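Lmo2241 protein (Listeria monocytogenes, PDB 4HAM) probably binds DNA through a GntR-type winged helix-turn-helix domain and regulates transcription, plausibly as a dimer joined through a helical bundle. Local coordinates at the interface of chains A and B. Sequence-based numbering; all coordinates share one arbitrary frame. Chains: chain A/B, Lmo2241 protein.

The interface of chains A and B. Residues chain A 94, 97-98, 101-102, 105, 118-119, 122; chain B 94, 97-98, 101-102, 105, 118-119, 122.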
# COMPACT_ATOMS: atom_id res chain seq x y z
N THR A 94 1.86 5.33 6.53
CA THR A 94 2.36 4.01 6.16
C THR A 94 1.61 2.93 6.91
O THR A 94 1.30 1.87 6.35
CB THR A 94 3.88 3.89 6.40
OG1 THR A 94 4.55 4.94 5.69
CG2 THR A 94 4.40 2.55 5.88
N LYS A 97 -1.54 2.38 5.13
CA LYS A 97 -1.30 1.55 3.95
C LYS A 97 -1.20 0.07 4.32
O LYS A 97 -1.64 -0.78 3.57
CB LYS A 97 -0.04 1.98 3.21
CG LYS A 97 -0.17 3.32 2.51
CD LYS A 97 1.16 3.74 1.91
CE LYS A 97 1.19 5.22 1.56
NZ LYS A 97 2.57 5.65 1.20
N LEU A 98 -0.60 -0.21 5.48
CA LEU A 98 -0.53 -1.58 5.96
C LEU A 98 -1.93 -2.12 6.24
O LEU A 98 -2.27 -3.25 5.86
CB LEU A 98 0.31 -1.66 7.25
CG LEU A 98 0.47 -3.10 7.75
CD1 LEU A 98 1.19 -3.93 6.69
CD2 LEU A 98 1.22 -3.17 9.06
N THR A 101 -3.84 -2.80 3.01
CA THR A 101 -3.25 -3.93 2.31
C THR A 101 -3.69 -5.24 2.95
O THR A 101 -4.04 -6.21 2.27
CB THR A 101 -1.72 -3.85 2.31
OG1 THR A 101 -1.32 -2.62 1.70
CG2 THR A 101 -1.13 -5.02 1.52
N ILE A 102 -3.69 -5.26 4.28
CA ILE A 102 -4.19 -6.42 5.00
C ILE A 102 -5.67 -6.68 4.70
O ILE A 102 -6.06 -7.82 4.47
CB ILE A 102 -3.94 -6.27 6.50
CG1 ILE A 102 -2.44 -6.44 6.78
CG2 ILE A 102 -4.78 -7.28 7.30
CD1 ILE A 102 -2.04 -6.13 8.19
N LEU A 105 -5.79 -8.34 1.22
CA LEU A 105 -5.38 -9.74 1.28
C LEU A 105 -6.46 -10.61 1.94
O LEU A 105 -6.81 -11.67 1.42
CB LEU A 105 -4.07 -9.87 2.05
CG LEU A 105 -2.82 -9.28 1.40
CD1 LEU A 105 -1.68 -9.19 2.40
CD2 LEU A 105 -2.39 -10.09 0.17
N LEU A 118 4.34 -14.11 4.81
CA LEU A 118 4.73 -13.14 3.79
C LEU A 118 5.54 -11.99 4.39
O LEU A 118 6.54 -11.56 3.81
CB LEU A 118 3.51 -12.56 3.08
CG LEU A 118 2.74 -13.47 2.12
CD1 LEU A 118 1.50 -12.75 1.58
CD2 LEU A 118 3.64 -13.96 0.98
N ALA A 119 5.10 -11.49 5.54
CA ALA A 119 5.80 -10.36 6.15
C ALA A 119 7.23 -10.74 6.51
O ALA A 119 8.17 -9.97 6.27
CB ALA A 119 5.05 -9.84 7.37
N TYR A 122 9.26 -11.03 3.15
CA TYR A 122 9.57 -9.71 2.57
C TYR A 122 10.57 -8.95 3.43
O TYR A 122 11.51 -8.33 2.92
CB TYR A 122 8.29 -8.90 2.39
CG TYR A 122 7.37 -9.48 1.35
CD1 TYR A 122 7.86 -10.32 0.36
CD2 TYR A 122 6.01 -9.22 1.37
CE1 TYR A 122 7.03 -10.86 -0.60
CE2 TYR A 122 5.16 -9.76 0.41
CZ TYR A 122 5.67 -10.58 -0.56
OH TYR A 122 4.84 -11.14 -1.52
N THR B 94 -1.36 -7.04 -4.80
CA THR B 94 -1.55 -6.76 -3.38
C THR B 94 -0.34 -7.22 -2.58
O THR B 94 0.07 -6.55 -1.64
CB THR B 94 -2.85 -7.41 -2.85
OG1 THR B 94 -3.96 -6.97 -3.64
CG2 THR B 94 -3.09 -6.99 -1.40
N LYS B 97 2.19 -4.61 -2.88
CA LYS B 97 1.87 -3.50 -1.98
C LYS B 97 2.30 -3.81 -0.55
O LYS B 97 2.73 -2.92 0.17
CB LYS B 97 0.39 -3.17 -2.02
CG LYS B 97 -0.07 -2.52 -3.32
CD LYS B 97 -1.58 -2.34 -3.32
CE LYS B 97 -2.11 -2.08 -4.73
NZ LYS B 97 -3.60 -2.15 -4.74
N LEU B 98 2.16 -5.08 -0.14
CA LEU B 98 2.61 -5.49 1.17
C LEU B 98 4.12 -5.34 1.28
O LEU B 98 4.64 -4.82 2.28
CB LEU B 98 2.22 -6.96 1.44
CG LEU B 98 2.61 -7.41 2.85
CD1 LEU B 98 1.89 -6.55 3.88
CD2 LEU B 98 2.32 -8.87 3.08
N THR B 101 5.15 -1.68 1.51
CA THR B 101 4.74 -1.11 2.78
C THR B 101 5.69 -1.54 3.89
O THR B 101 6.08 -0.74 4.74
CB THR B 101 3.30 -1.54 3.14
OG1 THR B 101 2.42 -1.13 2.09
CG2 THR B 101 2.87 -0.90 4.44
N ILE B 102 6.06 -2.81 3.87
CA ILE B 102 7.05 -3.31 4.81
C ILE B 102 8.39 -2.59 4.65
O ILE B 102 9.01 -2.21 5.65
CB ILE B 102 7.20 -4.82 4.69
CG1 ILE B 102 5.94 -5.50 5.27
CG2 ILE B 102 8.48 -5.31 5.39
CD1 ILE B 102 5.89 -6.98 5.03
N LEU B 105 7.99 0.86 6.33
CA LEU B 105 8.02 0.76 7.78
C LEU B 105 9.44 0.47 8.29
O LEU B 105 9.91 1.11 9.22
CB LEU B 105 7.07 -0.34 8.25
CG LEU B 105 5.57 -0.10 8.06
CD1 LEU B 105 4.79 -1.38 8.26
CD2 LEU B 105 5.06 1.00 9.00
N LEU B 118 1.31 -5.13 14.59
CA LEU B 118 0.39 -4.31 13.81
C LEU B 118 -0.50 -5.17 12.92
O LEU B 118 -1.70 -4.91 12.80
CB LEU B 118 1.16 -3.32 12.93
CG LEU B 118 1.84 -2.14 13.62
CD1 LEU B 118 2.63 -1.31 12.60
CD2 LEU B 118 0.83 -1.27 14.38
N ALA B 119 0.09 -6.18 12.27
CA ALA B 119 -0.70 -7.01 11.37
C ALA B 119 -1.81 -7.73 12.12
O ALA B 119 -2.95 -7.81 11.66
CB ALA B 119 0.19 -7.99 10.62
N TYR B 122 -4.53 -5.06 13.08
CA TYR B 122 -5.35 -4.66 11.93
C TYR B 122 -6.24 -5.80 11.45
O TYR B 122 -7.42 -5.60 11.13
CB TYR B 122 -4.45 -4.17 10.79
CG TYR B 122 -3.73 -2.89 11.12
CD1 TYR B 122 -4.23 -2.03 12.10
CD2 TYR B 122 -2.55 -2.54 10.49
CE1 TYR B 122 -3.58 -0.86 12.42
CE2 TYR B 122 -1.89 -1.36 10.80
CZ TYR B 122 -2.41 -0.52 11.77
OH TYR B 122 -1.76 0.65 12.09
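The hydroxyl OG1 of A:Thr101 is gripped by one hydrogen bond within its own helix, to the carbonyl O of A:Lys97 one turn earlier at 2.6 Å; the donor stands 28° above the carbonyl plane. Its torsion (chi1 -58°) sets OG1 anti to the carbonyl carbon and leaves the methyl CG2 anti to the backbone N, pointing at the partner. The twin hydroxyl of B:Thr101 does the same, and the two side chains meet tip to tip, their OG1 atoms 4.0 Å apart without a bond between them. No polar bond crosses this patch, which is held by apolar packing. CG2 of A:Thr101 lies against the backbone of B:Leu98, 3.8 Å from its CA. A:Leu98, with CG anti to the backbone N (chi1 -177°), hides the largest area on its side of this patch, 78 Å²: its CD1 meets CD1 of B:Leu98 at 3.9 Å where the two leucines cross obliquely. The other branch, CD2, meets CB of B:Leu118 and the ring carbon CE2 of B:Tyr122, 4.0 Å from the latter; the leucine and tyrosine side chains cross at about a right angle. The tip CD1 of A:Ile102, on an extended arm, rests 3.6 Å from CA of B:Ala119, where the small side chain of the alanine may leave room for it. Toward the flanks, the methyl CG2 of A:Thr94 and CD2 of B:Leu105 touch at 3.5 Å as their side chains slide past each other in opposite directions. Every contact recurs with the chains exchanged. The two 88-107 helices cross at the two-fold axis, and each also packs on the partner's helix 112-127, forming a four-helix bundle that plausibly serves as the dimerisation module, with the winged helix-turn-helix domains set out on either side.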